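Protein tyrosine phosphatase PRL-1 (Leishmania major, PDB 3S4O) removes phosphate from phosphotyrosine residues of proteins and may act as a virulence factor that supports intracellular survival in host macrophages. Local coordinates at residues T8-C13 with A144-K149; A123-A128 with M159-K164; T38-L43 with R67-H72. One frame throughout, in Å; residues are numbered along the deposited sequence.

Contact 1: T8-C13 with A144-K149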
ATOM      1  N   THR A   8       4.444   9.014  -2.228  1.00 45.31           N
ATOM      2  CA  THR A   8       3.149   9.660  -2.118  1.00 44.37           C
ATOM      3  C   THR A   8       2.444   9.101  -0.896  1.00 40.85           C
ATOM      4  O   THR A   8       2.203   7.899  -0.823  1.00 37.68           O
ATOM      5  CB  THR A   8       2.309   9.374  -3.373  1.00 44.65           C
ATOM      6  OG1 THR A   8       2.961   9.939  -4.514  1.00 49.13           O
ATOM      7  CG2 THR A   8       0.928   9.939  -3.259  1.00 45.44           C
ATOM      8  N   LEU A   9       2.139   9.969   0.066  1.00 42.39           N
ATOM      9  CA  LEU A   9       1.439   9.572   1.295  1.00 40.36           C
ATOM     10  C   LEU A   9      -0.067   9.689   1.107  1.00 40.15           C
ATOM     11  O   LEU A   9      -0.592  10.779   0.841  1.00 43.75           O
ATOM     12  CB  LEU A   9       1.885  10.434   2.478  1.00 44.05           C
ATOM     13  CG  LEU A   9       1.306  10.115   3.865  1.00 43.80           C
ATOM     14  CD1 LEU A   9       1.671   8.708   4.296  1.00 41.20           C
ATOM     15  CD2 LEU A   9       1.829  11.118   4.877  1.00 49.56           C
ATOM     16  N   ILE A  10      -0.756   8.562   1.238  1.00 37.75           N
ATOM     17  CA  ILE A  10      -2.219   8.534   1.185  1.00 38.98           C
ATOM     18  C   ILE A  10      -2.773   7.988   2.488  1.00 38.27           C
ATOM     19  O   ILE A  10      -2.513   6.845   2.846  1.00 37.35           O
ATOM     20  CB  ILE A  10      -2.780   7.672   0.025  1.00 39.10           C
ATOM     21  CG1 ILE A  10      -2.168   8.104  -1.313  1.00 41.87           C
ATOM     22  CG2 ILE A  10      -4.299   7.805  -0.015  1.00 41.19           C
ATOM     23  CD1 ILE A  10      -3.019   7.801  -2.543  1.00 45.56           C
ATOM     24  N   ASP A  11      -3.550   8.812   3.184  1.00 40.78           N
ATOM     25  CA  ASP A  11      -4.170   8.401   4.434  1.00 41.18           C
ATOM     26  C   ASP A  11      -5.502   7.692   4.195  1.00 40.43           C
ATOM     27  O   ASP A  11      -6.339   8.148   3.422  1.00 42.70           O
ATOM     28  CB  ASP A  11      -4.388   9.602   5.362  1.00 46.28           C
ATOM     29  CG  ASP A  11      -3.095  10.111   5.992  1.00 48.91           C
ATOM     30  OD1 ASP A  11      -2.072   9.391   5.969  1.00 48.10           O
ATOM     31  OD2 ASP A  11      -3.106  11.243   6.508  1.00 54.62           O
ATOM     32  N   CYS A  12      -5.672   6.558   4.856  1.00 38.81           N
ATOM     33  CA  CYS A  12      -6.958   5.879   4.927  1.00 39.54           C
ATOM     34  C   CYS A  12      -7.551   6.172   6.301  1.00 41.83           C
ATOM     35  O   CYS A  12      -7.003   5.753   7.323  1.00 41.47           O
ATOM     36  CB  CYS A  12      -6.797   4.370   4.733  1.00 38.49           C
ATOM     37  SG  CYS A  12      -8.346   3.450   4.784  1.00 41.17           S
ATOM     38  N   CYS A  13      -8.681   6.873   6.306  1.00 44.84           N
ATOM     39  CA  CYS A  13      -9.281   7.381   7.537  1.00 49.14           C
ATOM     40  C   CYS A  13     -10.473   6.566   8.037  1.00 51.22           C
ATOM     41  O   CYS A  13     -11.173   5.929   7.261  1.00 51.37           O
ATOM     42  CB  CYS A  13      -9.704   8.840   7.339  1.00 53.51           C
ATOM     43  SG  CYS A  13      -8.310   9.941   6.971  1.00 54.40           S
ATOM     44  N   ALA A 144      -9.879   9.072  -7.819  1.00 45.12           N
ATOM     45  CA  ALA A 144      -9.630  10.501  -7.928  1.00 49.40           C
ATOM     46  C   ALA A 144      -8.598  10.945  -6.889  1.00 50.38           C
ATOM     47  O   ALA A 144      -7.712  11.742  -7.191  1.00 53.70           O
ATOM     48  CB  ALA A 144     -10.931  11.287  -7.745  1.00 51.91           C
ATOM     49  N   LEU A 145      -8.732  10.423  -5.671  1.00 48.60           N
ATOM     50  CA  LEU A 145      -7.850  10.768  -4.551  1.00 50.60           C
ATOM     51  C   LEU A 145      -6.405  10.405  -4.868  1.00 49.33           C
ATOM     52  O   LEU A 145      -5.485  11.202  -4.658  1.00 51.99           O
ATOM     53  CB  LEU A 145      -8.291  10.038  -3.278  1.00 50.67           C
ATOM     54  CG  LEU A 145      -7.605  10.433  -1.974  1.00 55.21           C
ATOM     55  CD1 LEU A 145      -7.259  11.935  -1.904  1.00 60.40           C
ATOM     56  CD2 LEU A 145      -8.460  10.008  -0.761  1.00 57.08           C
ATOM     57  N   ILE A 146      -6.224   9.197  -5.391  1.00 45.63           N
ATOM     58  CA  ILE A 146      -4.897   8.703  -5.758  1.00 45.46           C
ATOM     59  C   ILE A 146      -4.335   9.496  -6.931  1.00 47.66           C
ATOM     60  O   ILE A 146      -3.152   9.819  -6.953  1.00 49.31           O
ATOM     61  CB  ILE A 146      -4.917   7.184  -6.088  1.00 42.44           C
ATOM     62  CG1 ILE A 146      -4.978   6.376  -4.782  1.00 41.86           C
ATOM     63  CG2 ILE A 146      -3.698   6.775  -6.909  1.00 43.06           C
ATOM     64  CD1 ILE A 146      -5.603   5.004  -4.903  1.00 39.46           C
ATOM     65  N   ARG A 147      -5.200   9.831  -7.883  1.00 48.46           N
ATOM     66  CA  ARG A 147      -4.802  10.612  -9.071  1.00 52.14           C
ATOM     67  C   ARG A 147      -4.437  12.073  -8.759  1.00 57.40           C
ATOM     68  O   ARG A 147      -3.653  12.695  -9.483  1.00 60.86           O
ATOM     69  CB  ARG A 147      -5.896  10.580 -10.133  1.00 51.60           C
ATOM     70  CG  ARG A 147      -5.946   9.284 -10.893  1.00 48.98           C
ATOM     71  CD  ARG A 147      -7.077   9.272 -11.884  1.00 50.12           C
ATOM     72  NE  ARG A 147      -7.072   8.034 -12.651  1.00 48.97           N
ATOM     73  CZ  ARG A 147      -8.074   7.612 -13.409  1.00 50.45           C
ATOM     74  NH1 ARG A 147      -9.185   8.331 -13.529  1.00 52.86           N
ATOM     75  NH2 ARG A 147      -7.964   6.460 -14.063  1.00 50.11           N
ATOM     76  N   GLU A 148      -5.021  12.619  -7.701  1.00 59.25           N
ATOM     77  CA  GLU A 148      -4.639  13.953  -7.221  1.00 66.64           C
ATOM     78  C   GLU A 148      -3.139  13.979  -6.998  1.00 69.38           C
ATOM     79  O   GLU A 148      -2.424  14.855  -7.497  1.00 74.25           O
ATOM     80  CB  GLU A 148      -5.289  14.286  -5.869  1.00 68.46           C
ATOM     81  CG  GLU A 148      -6.609  15.073  -5.916  1.00 72.32           C
ATOM     82  CD  GLU A 148      -7.331  15.090  -4.565  1.00 73.02           C
ATOM     83  OE1 GLU A 148      -6.649  15.409  -3.567  1.00 75.23           O
ATOM     84  OE2 GLU A 148      -8.559  14.793  -4.500  1.00 72.51           O
ATOM     85  N   LYS A 149      -2.682  12.992  -6.237  1.00 67.44           N
ATOM     86  CA  LYS A 149      -1.300  12.943  -5.776  1.00 70.26           C
ATOM     87  C   LYS A 149      -0.371  12.265  -6.783  1.00 68.57           C
ATOM     88  O   LYS A 149       0.818  12.559  -6.830  1.00 72.51           O
ATOM     89  CB  LYS A 149      -1.230  12.239  -4.420  1.00 69.71           C
ATOM     90  CG  LYS A 149      -2.248  12.764  -3.402  1.00 70.79           C
ATOM     91  CD  LYS A 149      -1.701  12.744  -1.975  1.00 74.53           C
ATOM     92  CE  LYS A 149      -0.865  13.978  -1.642  1.00 81.97           C
ATOM     93  NZ  LYS A 149      -0.844  14.271  -0.181  1.00 85.60           N
TER
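This is a helix-on-strand packing contact at one margin of the sheet: Ile10 and Thr8 of the outermost strand 7-13 meet Ile146 and Lys149 in the final turns of helix 139-149. The two short segments run nearly antiparallel, at 154°, with their axes 9.3 Å apart at the closest approach. At the buried centre the Ile10 side chain crosses Ile146 at about a right angle, its terminal methyl CD1 pressed on Ile146 CG1 at 3.3 Å, tighter than usual for carbons. The same methyl lies 3.8 Å from Ile146 CA, so it reaches the helix backbone itself. Thr8 splits its two branches between partners. Chi1 of -63° sets OG1 beside the backbone N and leaves CG2 anti to it; CG2 touches Lys149 CB at 3.4 Å, while OG1 hydrogen-bonds to Arg150 NH1. In this five-stranded mixed sheet of the phosphatase domain, strand 7-13 pairs antiparallel with strand 21-28, through backbone bonds such as those of Ile10 with Phe25, and helix 139-149 packs against its outer margin, beside helix 122-133. Ile146 also packs on Pro124 and Ala128 of helix 122-133, which places the isoleucine pair where strand and two helices converge. Toward solvent, the Lys149 chain bends at chi2 and chi3 and passes the strand beside the Leu9 carbonyl, with CD 3.6 Å from Leu9 O. Lys149 NZ lies equally near Leu9 O, but the two make no hydrogen bond.

Contact 2: A123-A128 with M159-K164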
ATOM      1  N   ALA A 123       0.696  -0.844  -7.633  1.00 30.80           N
ATOM      2  CA  ALA A 123       0.812  -0.260  -6.298  1.00 30.18           C
ATOM      3  C   ALA A 123      -0.423   0.556  -5.905  1.00 30.61           C
ATOM      4  O   ALA A 123      -1.022   0.271  -4.876  1.00 30.60           O
ATOM      5  CB  ALA A 123       2.092   0.574  -6.153  1.00 30.33           C
ATOM      6  N   PRO A 124      -0.824   1.536  -6.721  1.00 31.74           N
ATOM      7  CA  PRO A 124      -1.981   2.361  -6.392  1.00 32.07           C
ATOM      8  C   PRO A 124      -3.292   1.611  -6.273  1.00 32.58           C
ATOM      9  O   PRO A 124      -4.165   2.036  -5.510  1.00 31.80           O
ATOM     10  CB  PRO A 124      -2.088   3.330  -7.577  1.00 33.48           C
ATOM     11  CG  PRO A 124      -0.774   3.399  -8.137  1.00 33.91           C
ATOM     12  CD  PRO A 124      -0.105   2.076  -7.887  1.00 32.74           C
ATOM     13  N   ILE A 125      -3.476   0.532  -7.029  1.00 32.91           N
ATOM     14  CA  ILE A 125      -4.771  -0.120  -6.974  1.00 33.08           C
ATOM     15  C   ILE A 125      -4.974  -0.859  -5.662  1.00 31.41           C
ATOM     16  O   ILE A 125      -6.095  -0.952  -5.204  1.00 31.04           O
ATOM     17  CB  ILE A 125      -5.112  -0.981  -8.203  1.00 35.12           C
ATOM     18  CG1 ILE A 125      -6.638  -0.890  -8.410  1.00 37.04           C
ATOM     19  CG2 ILE A 125      -4.612  -2.413  -8.046  1.00 33.88           C
ATOM     20  CD1 ILE A 125      -7.181  -1.754  -9.462  1.00 39.42           C
ATOM     21  N   LEU A 126      -3.899  -1.329  -5.030  1.00 31.25           N
ATOM     22  CA  LEU A 126      -3.991  -1.918  -3.682  1.00 29.93           C
ATOM     23  C   LEU A 126      -4.401  -0.870  -2.671  1.00 28.87           C
ATOM     24  O   LEU A 126      -5.189  -1.131  -1.756  1.00 28.67           O
ATOM     25  CB  LEU A 126      -2.654  -2.519  -3.238  1.00 31.42           C
ATOM     26  CG  LEU A 126      -2.374  -3.967  -3.669  1.00 32.78           C
ATOM     27  CD1 LEU A 126      -1.338  -4.556  -2.724  1.00 32.75           C
ATOM     28  CD2 LEU A 126      -3.626  -4.859  -3.706  1.00 33.40           C
ATOM     29  N   VAL A 127      -3.839   0.320  -2.819  1.00 28.08           N
ATOM     30  CA  VAL A 127      -4.154   1.422  -1.914  1.00 27.06           C
ATOM     31  C   VAL A 127      -5.601   1.842  -2.110  1.00 27.88           C
ATOM     32  O   VAL A 127      -6.339   2.016  -1.143  1.00 28.58           O
ATOM     33  CB  VAL A 127      -3.201   2.599  -2.112  1.00 26.94           C
ATOM     34  CG1 VAL A 127      -3.680   3.817  -1.351  1.00 27.50           C
ATOM     35  CG2 VAL A 127      -1.809   2.194  -1.669  1.00 25.87           C
ATOM     36  N   ALA A 128      -6.010   1.957  -3.369  1.00 28.47           N
ATOM     37  CA  ALA A 128      -7.381   2.306  -3.713  1.00 29.35           C
ATOM     38  C   ALA A 128      -8.340   1.338  -3.034  1.00 29.39           C
ATOM     39  O   ALA A 128      -9.336   1.732  -2.444  1.00 30.32           O
ATOM     40  CB  ALA A 128      -7.570   2.271  -5.217  1.00 29.38           C
HETATM   41  N   MSE A 159      -9.567  -0.003 -13.114  1.00 44.87           N
HETATM   42  CA  MSE A 159     -10.691   0.863 -12.775  0.50 46.74           C
HETATM   43  C   MSE A 159     -11.978   0.036 -12.683  1.00 47.74           C
HETATM   44  O   MSE A 159     -12.728   0.136 -11.719  1.00 47.72           O
HETATM   45  CB  MSE A 159     -10.816   1.970 -13.832  0.50 51.80           C
HETATM   46  CG  MSE A 159     -11.710   3.131 -13.470  0.50 55.01           C
HETATM   47 SE   MSE A 159     -11.248   4.751 -14.516  0.50 63.37          SE
HETATM   48  CE  MSE A 159      -9.774   4.065 -15.605  0.50 61.20           C
ATOM     49  N   HIS A 160     -12.214  -0.787 -13.694  1.00 49.86           N
ATOM     50  CA  HIS A 160     -13.402  -1.638 -13.744  1.00 51.90           C
ATOM     51  C   HIS A 160     -13.459  -2.580 -12.543  1.00 47.94           C
ATOM     52  O   HIS A 160     -14.506  -2.724 -11.907  1.00 49.44           O
ATOM     53  CB  HIS A 160     -13.459  -2.431 -15.059  1.00 57.14           C
ATOM     54  CG  HIS A 160     -14.028  -1.656 -16.217  1.00 63.47           C
ATOM     55  ND1 HIS A 160     -13.412  -1.588 -17.450  1.00 67.01           N
ATOM     56  CD2 HIS A 160     -15.161  -0.920 -16.327  1.00 67.92           C
ATOM     57  CE1 HIS A 160     -14.136  -0.843 -18.267  1.00 72.42           C
ATOM     58  NE2 HIS A 160     -15.206  -0.429 -17.612  1.00 73.50           N
ATOM     59  N   TRP A 161     -12.324  -3.196 -12.225  1.00 43.18           N
ATOM     60  CA  TRP A 161     -12.246  -4.165 -11.134  1.00 41.63           C
ATOM     61  C   TRP A 161     -12.564  -3.551  -9.771  1.00 39.77           C
ATOM     62  O   TRP A 161     -13.283  -4.144  -8.978  1.00 40.79           O
ATOM     63  CB  TRP A 161     -10.862  -4.813 -11.108  1.00 39.06           C
ATOM     64  CG  TRP A 161     -10.633  -5.687  -9.929  1.00 38.25           C
ATOM     65  CD1 TRP A 161     -10.989  -6.995  -9.792  1.00 40.59           C
ATOM     66  CD2 TRP A 161     -10.001  -5.308  -8.705  1.00 35.36           C
ATOM     67  NE1 TRP A 161     -10.613  -7.454  -8.557  1.00 40.11           N
ATOM     68  CE2 TRP A 161     -10.006  -6.437  -7.868  1.00 36.84           C
ATOM     69  CE3 TRP A 161      -9.434  -4.119  -8.233  1.00 33.03           C
ATOM     70  CZ2 TRP A 161      -9.457  -6.418  -6.581  1.00 35.70           C
ATOM     71  CZ3 TRP A 161      -8.881  -4.100  -6.954  1.00 32.17           C
ATOM     72  CH2 TRP A 161      -8.906  -5.236  -6.143  1.00 33.21           C
ATOM     73  N   ILE A 162     -12.016  -2.373  -9.503  1.00 38.19           N
ATOM     74  CA  ILE A 162     -12.284  -1.691  -8.231  1.00 38.27           C
ATOM     75  C   ILE A 162     -13.731  -1.182  -8.136  1.00 41.26           C
ATOM     76  O   ILE A 162     -14.314  -1.162  -7.060  1.00 41.11           O
ATOM     77  CB  ILE A 162     -11.244  -0.601  -7.891  1.00 36.41           C
ATOM     78  CG1 ILE A 162     -11.281  -0.345  -6.373  1.00 36.83           C
ATOM     79  CG2 ILE A 162     -11.473   0.654  -8.696  1.00 37.33           C
ATOM     80  CD1 ILE A 162     -10.148   0.496  -5.835  1.00 36.75           C
ATOM     81  N   THR A 163     -14.311  -0.783  -9.264  1.00 44.39           N
ATOM     82  CA  THR A 163     -15.730  -0.393  -9.314  1.00 49.29           C
ATOM     83  C   THR A 163     -16.674  -1.560  -9.028  1.00 53.32           C
ATOM     84  O   THR A 163     -17.795  -1.356  -8.554  1.00 56.64           O
ATOM     85  CB  THR A 163     -16.071   0.194 -10.699  1.00 52.61           C
ATOM     86  OG1 THR A 163     -15.413   1.459 -10.843  1.00 51.51           O
ATOM     87  CG2 THR A 163     -17.582   0.364 -10.894  1.00 57.77           C
ATOM     88  N   LYS A 164     -16.201  -2.773  -9.313  1.00 53.76           N
ATOM     89  CA  LYS A 164     -17.002  -4.007  -9.193  1.00 58.83           C
ATOM     90  C   LYS A 164     -16.834  -4.755  -7.854  1.00 58.41           C
ATOM     91  O   LYS A 164     -17.672  -5.583  -7.492  1.00 61.44           O
ATOM     92  CB  LYS A 164     -16.656  -4.951 -10.354  1.00 62.16           C
ATOM     93  CG  LYS A 164     -17.707  -5.041 -11.429  1.00 69.04           C
ATOM     94  CD  LYS A 164     -18.673  -6.228 -11.223  1.00 75.59           C
ATOM     95  CE  LYS A 164     -17.960  -7.567 -11.367  1.00 75.51           C
ATOM     96  NZ  LYS A 164     -18.847  -8.701 -10.993  1.00 80.78           N
TER
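Ile125 of helix 122-133 packs against Trp161 of helix 156-164, and one turn further on Ala128 meets Ile162. The helical segments run almost parallel, at 13°, with axes 10.9 Å apart, and are bridged by side chains. The tight part centres on the indole: Ile125 CD1 approaches its six-membered ring obliquely, 3.5 Å from Trp161 CE3 and 3.8 Å from Trp161 CZ3. Chi1 of Ile125, -147°, puts CG2 between its own backbone N and carbonyl carbon. Pro82 touches both Ile125 and Trp161. Beside this pair Ile162 extends CG1 away from its backbone N (chi1 -158°) and sends CD1 toward the Ala128 methyl; the modelled separation there is too short to be trusted, so the detail of this contact is doubtful. The other side of helix 156-164 is loose and open to solvent, with His160, Thr163 and Lys164 exposed. There Thr163 OG1 donates to Met159 O at 3.1 Å from above the carbonyl plane, while Thr163 N reaches the same oxygen from the opposite face. Helix 122-133 follows directly on the phosphate-binding P-loop, where Cys116 and Arg122, five residues apart, fit the signature motif of protein tyrosine phosphatases; Ala123, at the helix start, touches the bound thiosulfate.

Contact 3: T38-L43 with R67-H72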
ATOM      1  N   THR A  38      20.325   3.391   1.836  1.00 44.44           N
ATOM      2  CA  THR A  38      19.712   4.725   1.940  1.00 44.08           C
ATOM      3  C   THR A  38      18.192   4.621   1.944  1.00 41.10           C
ATOM      4  O   THR A  38      17.499   5.293   2.709  1.00 40.16           O
ATOM      5  CB  THR A  38      20.114   5.638   0.768  1.00 46.08           C
ATOM      6  OG1 THR A  38      21.540   5.740   0.718  1.00 49.22           O
ATOM      7  CG2 THR A  38      19.513   7.035   0.936  1.00 46.05           C
ATOM      8  N   TYR A  39      17.693   3.763   1.067  1.00 40.05           N
ATOM      9  CA  TYR A  39      16.268   3.533   0.894  1.00 37.75           C
ATOM     10  C   TYR A  39      15.641   2.963   2.170  1.00 36.01           C
ATOM     11  O   TYR A  39      14.601   3.422   2.630  1.00 33.92           O
ATOM     12  CB  TYR A  39      16.083   2.568  -0.274  1.00 37.77           C
ATOM     13  CG  TYR A  39      14.659   2.327  -0.715  1.00 35.90           C
ATOM     14  CD1 TYR A  39      13.892   1.342  -0.119  1.00 34.29           C
ATOM     15  CD2 TYR A  39      14.103   3.045  -1.771  1.00 36.23           C
ATOM     16  CE1 TYR A  39      12.605   1.081  -0.532  1.00 33.23           C
ATOM     17  CE2 TYR A  39      12.812   2.797  -2.198  1.00 34.83           C
ATOM     18  CZ  TYR A  39      12.066   1.813  -1.569  1.00 33.63           C
ATOM     19  OH  TYR A  39      10.775   1.544  -1.954  1.00 33.04           O
ATOM     20  N   ILE A  40      16.293   1.960   2.741  1.00 36.80           N
ATOM     21  CA  ILE A  40      15.828   1.374   3.993  1.00 36.10           C
ATOM     22  C   ILE A  40      15.788   2.424   5.108  1.00 37.32           C
ATOM     23  O   ILE A  40      14.835   2.476   5.885  1.00 35.42           O
ATOM     24  CB  ILE A  40      16.713   0.228   4.461  1.00 36.92           C
ATOM     25  CG1 ILE A  40      16.493  -1.010   3.602  1.00 36.23           C
ATOM     26  CG2 ILE A  40      16.403  -0.091   5.924  1.00 36.25           C
ATOM     27  CD1 ILE A  40      17.687  -1.936   3.591  1.00 38.03           C
ATOM     28  N   LYS A  41      16.831   3.248   5.182  1.00 40.97           N
ATOM     29  CA  LYS A  41      16.880   4.342   6.165  1.00 43.58           C
ATOM     30  C   LYS A  41      15.667   5.258   6.008  1.00 42.89           C
ATOM     31  O   LYS A  41      15.037   5.648   6.989  1.00 41.30           O
ATOM     32  CB  LYS A  41      18.170   5.162   6.034  1.00 47.57           C
ATOM     33  CG  LYS A  41      19.159   4.923   7.171  1.00 50.94           C
ATOM     34  CD  LYS A  41      20.239   5.999   7.261  1.00 54.59           C
ATOM     35  CE  LYS A  41      21.249   5.666   8.373  1.00 57.00           C
ATOM     36  NZ  LYS A  41      22.595   6.286   8.151  1.00 60.80           N
ATOM     37  N   GLU A  42      15.352   5.587   4.759  1.00 43.78           N
ATOM     38  CA  GLU A  42      14.243   6.497   4.454  1.00 45.07           C
ATOM     39  C   GLU A  42      12.888   5.862   4.798  1.00 40.49           C
ATOM     40  O   GLU A  42      11.949   6.558   5.167  1.00 40.37           O
ATOM     41  CB  GLU A  42      14.276   6.955   2.980  1.00 49.43           C
ATOM     42  CG  GLU A  42      15.358   8.023   2.641  1.00 56.84           C
ATOM     43  CD  GLU A  42      15.361   9.226   3.594  1.00 64.70           C
ATOM     44  OE1 GLU A  42      14.542  10.151   3.399  1.00 68.49           O
ATOM     45  OE2 GLU A  42      16.185   9.245   4.541  1.00 71.41           O
ATOM     46  N   LEU A  43      12.796   4.542   4.686  1.00 36.75           N
ATOM     47  CA  LEU A  43      11.602   3.822   5.128  1.00 33.34           C
ATOM     48  C   LEU A  43      11.510   3.858   6.669  1.00 33.02           C
ATOM     49  O   LEU A  43      10.446   4.104   7.227  1.00 31.77           O
ATOM     50  CB  LEU A  43      11.601   2.367   4.640  1.00 31.86           C
ATOM     51  CG  LEU A  43      11.482   2.055   3.141  1.00 31.29           C
ATOM     52  CD1 LEU A  43      11.517   0.552   2.961  1.00 30.44           C
ATOM     53  CD2 LEU A  43      10.237   2.640   2.521  1.00 29.82           C
ATOM     54  N   ARG A  67      16.152  -5.197   9.194  1.00 46.16           N
ATOM     55  CA  ARG A  67      16.140  -3.854   9.775  1.00 45.75           C
ATOM     56  C   ARG A  67      14.766  -3.475  10.288  1.00 41.62           C
ATOM     57  O   ARG A  67      14.410  -2.304  10.325  1.00 40.87           O
ATOM     58  CB  ARG A  67      16.659  -2.855   8.761  1.00 48.05           C
ATOM     59  CG  ARG A  67      18.097  -3.181   8.425  1.00 53.37           C
ATOM     60  CD  ARG A  67      18.788  -2.168   7.584  1.00 56.80           C
ATOM     61  NE  ARG A  67      20.177  -2.549   7.325  1.00 62.20           N
ATOM     62  CZ  ARG A  67      21.186  -2.406   8.186  1.00 67.20           C
ATOM     63  NH1 ARG A  67      22.411  -2.794   7.844  1.00 69.00           N
ATOM     64  NH2 ARG A  67      20.991  -1.878   9.392  1.00 69.92           N
ATOM     65  N   GLY A  68      14.009  -4.493  10.684  1.00 39.85           N
ATOM     66  CA  GLY A  68      12.774  -4.309  11.423  1.00 38.83           C
ATOM     67  C   GLY A  68      11.547  -4.040  10.584  1.00 37.23           C
ATOM     68  O   GLY A  68      10.493  -3.729  11.132  1.00 37.06           O
ATOM     69  N   ILE A  69      11.687  -4.156   9.263  1.00 36.57           N
ATOM     70  CA  ILE A  69      10.566  -3.963   8.347  1.00 34.95           C
ATOM     71  C   ILE A  69      10.109  -5.306   7.776  1.00 35.71           C
ATOM     72  O   ILE A  69      10.908  -6.073   7.244  1.00 36.45           O
ATOM     73  CB  ILE A  69      10.923  -3.002   7.202  1.00 34.39           C
ATOM     74  CG1 ILE A  69      11.167  -1.586   7.748  1.00 34.60           C
ATOM     75  CG2 ILE A  69       9.795  -2.947   6.198  1.00 32.10           C
ATOM     76  CD1 ILE A  69      12.111  -0.765   6.898  1.00 34.94           C
ATOM     77  N   ASP A  70       8.818  -5.594   7.912  1.00 36.28           N
ATOM     78  CA  ASP A  70       8.251  -6.821   7.361  1.00 39.32           C
ATOM     79  C   ASP A  70       8.098  -6.614   5.855  1.00 36.54           C
ATOM     80  O   ASP A  70       7.500  -5.624   5.421  1.00 35.18           O
ATOM     81  CB  ASP A  70       6.893  -7.132   7.998  1.00 44.19           C
ATOM     82  CG  ASP A  70       6.992  -7.464   9.506  1.00 54.62           C
ATOM     83  OD1 ASP A  70       5.963  -7.846  10.125  1.00 63.85           O
ATOM     84  OD2 ASP A  70       8.098  -7.338  10.093  1.00 58.05           O
ATOM     85  N   VAL A  71       8.666  -7.523   5.065  1.00 35.20           N
ATOM     86  CA  VAL A  71       8.557  -7.451   3.609  1.00 35.29           C
ATOM     87  C   VAL A  71       7.656  -8.557   3.068  1.00 33.76           C
ATOM     88  O   VAL A  71       7.745  -9.712   3.475  1.00 35.66           O
ATOM     89  CB  VAL A  71       9.922  -7.496   2.892  1.00 36.78           C
ATOM     90  CG1 VAL A  71       9.725  -7.297   1.397  1.00 37.66           C
ATOM     91  CG2 VAL A  71      10.832  -6.421   3.422  1.00 37.85           C
ATOM     92  N   HIS A  72       6.788  -8.170   2.145  1.00 31.27           N
ATOM     93  CA  HIS A  72       5.785  -9.056   1.584  1.00 29.18           C
ATOM     94  C   HIS A  72       5.926  -9.036   0.059  1.00 28.55           C
ATOM     95  O   HIS A  72       5.783  -7.994  -0.563  1.00 28.09           O
ATOM     96  CB  HIS A  72       4.378  -8.594   1.987  1.00 27.46           C
ATOM     97  CG  HIS A  72       4.178  -8.413   3.464  1.00 27.27           C
ATOM     98  ND1 HIS A  72       3.665  -9.401   4.276  1.00 27.58           N
ATOM     99  CD2 HIS A  72       4.391  -7.345   4.272  1.00 27.01           C
ATOM    100  CE1 HIS A  72       3.601  -8.960   5.523  1.00 27.50           C
ATOM    101  NE2 HIS A  72       4.036  -7.713   5.547  1.00 26.27           N
TER
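Arg49 NH2 is gripped by two groups that flank Ile69, the residue resting on Leu43: Gly68 O accepts a hydrogen bond from it and Asp70 OD2 forms a salt bridge. These two bonds probably steady the backbone on both sides of Ile69, whose side chain reaches helix 36-44. Ile69 CG1 is turned away from its own carbonyl carbon (chi1 -66°), and CD1 at its tip lies 3.9 Å from Leu43 CB and 4.2 Å from Leu43 CD1, the two side chains crossing at about a right angle. The helix belongs to the link between strands 21-28 and 48-53, whereas residues 67-72 lead into the edge strand 70-73, which runs parallel to strand 48-53; the contact therefore sets two successive beta-alpha-beta connections of the phosphatase sheet side by side. Val64 of the short helix 62-65 touches both Ile40 and Ile69. Further out, Arg67 lays its extended aliphatic chain across Ile40, with CD 3.6 Å from Ile40 CG2 and CB 4.0 Å from the same methyl. Ile40 CD1 adds a looser touch on Arg67 CD at 4.1 Å. Arg67 is exposed, and its carbonyl O takes a hydrogen bond from Gln44 NE2.

From the N terminus the chain first lays down strand 7-13, one half of contact 1, whose partner arrives only with helix 139-149. Within that long loop contact 3 opens and closes, joining helix 36-44 to the approach of edge strand 70-73. Helix 122-133 then opens contact 2, helix 139-149 closes contact 1, and helix 156-164 closes contact 2, so these two cross along the chain. They also touch in space: Ile10 CB lies 4.2 Å from Val127 CG1, and helix 139-149 bridges sheet edge and helix pair. Contact 3 touches neither; it serves the far edge of the same sheet, its centre about 22 Å from that of contact 1.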